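Local coordinates for multicopper oxidase (Uncultured bacterium, PDB 4E9X), which probably oxidises organic substrates such as phenols in the manner of a small laccase, passing the electrons through bound copper ions to molecular oxygen, at residues V140-A152 with T160-A172. Residues are numbered along the deposited sequence; the frame is centred on the assembly and turned at random.
Sequences VIMMMSTWESAVA and TPMNVADYFSVNA
W147 points the N-H edge of its indole at S169: NE1 donates to S169 OG over 2.7 Å, the hydroxyl lying nearly in the ring plane and the bond almost straight at 169°. Rotation of S169 OG to a place between its own backbone N and carbonyl carbon (chi1 57°) is what sets it at the indole N-H. Serine suits the site because it is small enough to fit beside the ring and polar enough to satisfy a buried N-H. A water binds the same hydroxyl, S145 OG, M143 O and the backbone N of A172, whose methyl packs against CZ2 of the indole.

At one end of the pairing, N171 mimics a strand residue with its amide. ND2 donates to I141 O at 2.9 Å, OD1 accepts from M143 N at 2.8 Å, and so both of its polar atoms serve edge groups of the neighbouring strand just as the backbone turns away; ND2 also reaches F295 O.

At the other end, D166 presents its carboxylate to S149 as a fork: OD1 takes the backbone N at 2.9 Å and OD2 the hydroxyl OG at 2.6 Å, each through its syn lone pair. An alanine here would remove both acceptors and would probably leave S149 N and OG without these mates, and the start of the 3-10 segment 149-150 less firmly tied to the 160-172 segment.

T146 CG2 meets the edge of the F168 ring at CD1 (3.6 Å), and F168 also stacks on H258. Beyond them, M144 SD lies alongside V170 CG2, 3.8 Å away.

Strands 140-147 and 167-170 thus form an antiparallel pair at the margin of a cupredoxin-like sheet, with a classic beta bulge in which D166 and Y167 both face W147 and donate to its O.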
# COMPACT_ATOMS: atom_id res chain seq x y z
N VAL A 140 11.31 -13.81 -15.36
CA VAL A 140 12.13 -13.06 -14.42
C VAL A 140 11.47 -13.06 -13.04
O VAL A 140 10.33 -12.68 -12.91
CB VAL A 140 12.22 -11.59 -14.93
CG1 VAL A 140 12.94 -10.64 -13.99
CG2 VAL A 140 12.89 -11.58 -16.33
N ILE A 141 12.25 -13.46 -12.04
CA ILE A 141 11.78 -13.44 -10.64
C ILE A 141 12.44 -12.30 -9.92
O ILE A 141 13.68 -12.21 -9.92
CB ILE A 141 12.09 -14.80 -9.98
CG1 ILE A 141 11.05 -15.85 -10.46
CG2 ILE A 141 12.14 -14.73 -8.45
CD1 ILE A 141 11.40 -17.29 -10.12
N MET A 142 11.65 -11.47 -9.26
CA MET A 142 12.13 -10.34 -8.44
C MET A 142 11.52 -10.41 -7.04
O MET A 142 10.33 -10.09 -6.84
CB MET A 142 11.76 -8.98 -9.06
CG MET A 142 12.53 -8.77 -10.39
SD MET A 142 12.37 -7.05 -10.87
CE MET A 142 13.05 -7.03 -12.53
N MET A 143 12.34 -10.82 -6.05
CA MET A 143 11.82 -10.98 -4.67
C MET A 143 12.38 -9.84 -3.85
O MET A 143 13.63 -9.74 -3.66
CB MET A 143 12.30 -12.33 -4.11
CG MET A 143 11.84 -13.50 -5.00
SD MET A 143 12.07 -15.15 -4.27
CE MET A 143 10.73 -15.16 -3.08
N MET A 144 11.53 -8.95 -3.41
CA MET A 144 11.97 -7.75 -2.70
C MET A 144 11.94 -7.96 -1.20
O MET A 144 11.06 -8.64 -0.69
CB MET A 144 11.08 -6.54 -3.04
CG MET A 144 11.56 -5.74 -4.27
SD MET A 144 11.57 -6.66 -5.82
CE MET A 144 9.79 -6.96 -6.01
N SER A 145 12.93 -7.41 -0.47
CA SER A 145 12.97 -7.49 0.98
C SER A 145 13.80 -6.31 1.49
O SER A 145 14.35 -5.49 0.75
CB SER A 145 13.48 -8.82 1.47
OG SER A 145 14.85 -9.00 1.17
N THR A 146 13.81 -6.27 2.82
CA THR A 146 14.51 -5.20 3.53
C THR A 146 15.42 -5.79 4.60
O THR A 146 15.27 -6.94 5.01
CB THR A 146 13.55 -4.15 4.17
OG1 THR A 146 12.96 -4.73 5.34
CG2 THR A 146 12.47 -3.76 3.17
N TRP A 147 16.35 -4.98 5.10
CA TRP A 147 17.39 -5.47 5.99
C TRP A 147 17.63 -4.42 7.08
O TRP A 147 17.57 -3.24 6.81
CB TRP A 147 18.72 -5.71 5.29
CG TRP A 147 18.53 -6.61 4.08
CD1 TRP A 147 18.18 -6.18 2.82
CD2 TRP A 147 18.65 -8.02 4.01
NE1 TRP A 147 18.07 -7.27 1.95
CE2 TRP A 147 18.35 -8.41 2.67
CE3 TRP A 147 18.96 -9.01 4.98
CZ2 TRP A 147 18.38 -9.75 2.26
CZ3 TRP A 147 18.97 -10.33 4.52
CH2 TRP A 147 18.69 -10.70 3.19
N GLU A 148 17.94 -4.90 8.28
CA GLU A 148 18.20 -4.02 9.43
C GLU A 148 19.66 -4.17 9.82
O GLU A 148 20.03 -5.19 10.42
CB GLU A 148 17.32 -4.44 10.61
CG GLU A 148 15.84 -4.29 10.24
CD GLU A 148 14.90 -5.05 11.12
OE1 GLU A 148 15.41 -5.63 12.11
OE2 GLU A 148 13.68 -5.12 10.91
N SER A 149 20.53 -3.23 9.48
CA SER A 149 21.96 -3.46 9.67
C SER A 149 22.33 -3.69 11.13
O SER A 149 23.35 -4.38 11.36
CB SER A 149 22.78 -2.28 9.10
OG SER A 149 22.59 -1.09 9.84
N ALA A 150 21.57 -3.16 12.08
CA ALA A 150 21.99 -3.35 13.48
C ALA A 150 22.01 -4.81 13.91
O ALA A 150 22.66 -5.16 14.89
CB ALA A 150 21.06 -2.59 14.41
N VAL A 151 21.22 -5.62 13.22
CA VAL A 151 21.17 -7.04 13.63
C VAL A 151 21.80 -7.95 12.60
O VAL A 151 21.55 -9.18 12.61
CB VAL A 151 19.73 -7.48 13.96
CG1 VAL A 151 19.26 -6.56 15.08
CG2 VAL A 151 18.78 -7.47 12.74
N ALA A 152 22.64 -7.41 11.73
CA ALA A 152 23.25 -8.24 10.70
C ALA A 152 24.01 -9.43 11.25
O ALA A 152 24.08 -10.50 10.62
CB ALA A 152 24.21 -7.39 9.84
N THR A 160 11.38 -6.08 14.31
CA THR A 160 10.31 -5.44 15.08
C THR A 160 10.13 -3.98 14.70
O THR A 160 10.97 -3.39 14.06
CB THR A 160 10.67 -5.53 16.60
OG1 THR A 160 11.69 -4.55 16.85
CG2 THR A 160 11.17 -6.89 17.02
N PRO A 161 9.05 -3.33 15.10
CA PRO A 161 8.82 -1.90 14.91
C PRO A 161 9.92 -1.02 15.48
O PRO A 161 10.12 0.13 15.07
CB PRO A 161 7.49 -1.63 15.68
CG PRO A 161 6.79 -2.95 15.52
CD PRO A 161 7.87 -3.98 15.75
N MET A 162 10.65 -1.60 16.45
CA MET A 162 11.73 -0.87 17.10
C MET A 162 13.05 -0.88 16.34
O MET A 162 14.01 -0.14 16.65
CB MET A 162 11.87 -1.52 18.49
CG MET A 162 10.83 -1.03 19.49
SD MET A 162 9.15 -1.67 19.24
CE MET A 162 9.46 -3.42 19.32
N ASN A 163 13.19 -1.77 15.37
CA ASN A 163 14.38 -1.84 14.54
C ASN A 163 14.25 -0.84 13.40
O ASN A 163 13.13 -0.35 13.17
CB ASN A 163 14.50 -3.27 13.95
CG ASN A 163 14.73 -4.32 15.02
OD1 ASN A 163 13.86 -5.05 15.43
ND2 ASN A 163 16.01 -4.35 15.45
N VAL A 164 15.37 -0.59 12.74
CA VAL A 164 15.38 0.31 11.58
C VAL A 164 15.82 -0.43 10.34
O VAL A 164 16.95 -0.90 10.31
CB VAL A 164 16.34 1.50 11.79
CG1 VAL A 164 16.26 2.39 10.57
CG2 VAL A 164 15.94 2.21 13.08
N ALA A 165 14.95 -0.52 9.33
CA ALA A 165 15.29 -1.15 8.03
C ALA A 165 15.99 -0.09 7.21
O ALA A 165 15.36 0.90 6.84
CB ALA A 165 14.06 -1.74 7.35
N ASP A 166 17.30 -0.27 7.00
CA ASP A 166 18.11 0.74 6.39
C ASP A 166 18.79 0.25 5.11
O ASP A 166 19.49 1.03 4.45
CB ASP A 166 19.16 1.31 7.34
CG ASP A 166 20.00 0.26 8.05
OD1 ASP A 166 19.74 -0.94 7.94
OD2 ASP A 166 20.96 0.66 8.76
N TYR A 167 18.55 -0.99 4.70
CA TYR A 167 19.01 -1.48 3.40
C TYR A 167 17.85 -2.26 2.76
O TYR A 167 16.95 -2.74 3.42
CB TYR A 167 20.23 -2.36 3.48
CG TYR A 167 21.53 -1.69 3.88
CD1 TYR A 167 22.52 -1.43 2.96
CD2 TYR A 167 21.73 -1.38 5.24
CE1 TYR A 167 23.74 -0.82 3.35
CE2 TYR A 167 22.94 -0.78 5.62
CZ TYR A 167 23.94 -0.50 4.69
OH TYR A 167 25.12 0.10 5.11
N PHE A 168 17.87 -2.27 1.44
CA PHE A 168 16.74 -2.72 0.59
C PHE A 168 17.24 -3.51 -0.61
O PHE A 168 18.33 -3.18 -1.11
CB PHE A 168 15.87 -1.53 0.14
CG PHE A 168 15.49 -0.63 1.31
CD1 PHE A 168 14.35 -0.94 2.05
CD2 PHE A 168 16.31 0.44 1.68
CE1 PHE A 168 14.05 -0.17 3.17
CE2 PHE A 168 15.99 1.21 2.81
CZ PHE A 168 14.86 0.87 3.54
N SER A 169 16.52 -4.52 -1.08
CA SER A 169 17.10 -5.33 -2.12
C SER A 169 16.05 -5.93 -3.04
O SER A 169 14.86 -6.05 -2.73
CB SER A 169 17.93 -6.48 -1.50
OG SER A 169 17.08 -7.26 -0.61
N VAL A 170 16.55 -6.38 -4.20
CA VAL A 170 15.87 -7.37 -5.01
C VAL A 170 16.78 -8.59 -5.04
O VAL A 170 17.99 -8.48 -5.28
CB VAL A 170 15.53 -6.83 -6.43
CG1 VAL A 170 16.74 -6.25 -7.15
CG2 VAL A 170 14.88 -7.97 -7.28
N ASN A 171 16.22 -9.77 -4.80
CA ASN A 171 16.96 -11.05 -4.76
C ASN A 171 18.19 -10.92 -3.88
O ASN A 171 19.27 -11.40 -4.24
CB ASN A 171 17.30 -11.53 -6.17
CG ASN A 171 16.01 -11.85 -6.93
OD1 ASN A 171 14.94 -11.87 -6.33
ND2 ASN A 171 16.08 -12.05 -8.25
N ALA A 172 18.00 -10.27 -2.73
CA ALA A 172 19.01 -10.15 -1.66
C ALA A 172 20.25 -9.36 -2.04
O ALA A 172 21.25 -9.45 -1.33
CB ALA A 172 19.38 -11.52 -1.08
O HOH W 1 15.55 -9.28 -1.58
O HOH W 2 11.62 -3.38 11.35
O HOH W 3 19.25 -1.35 11.80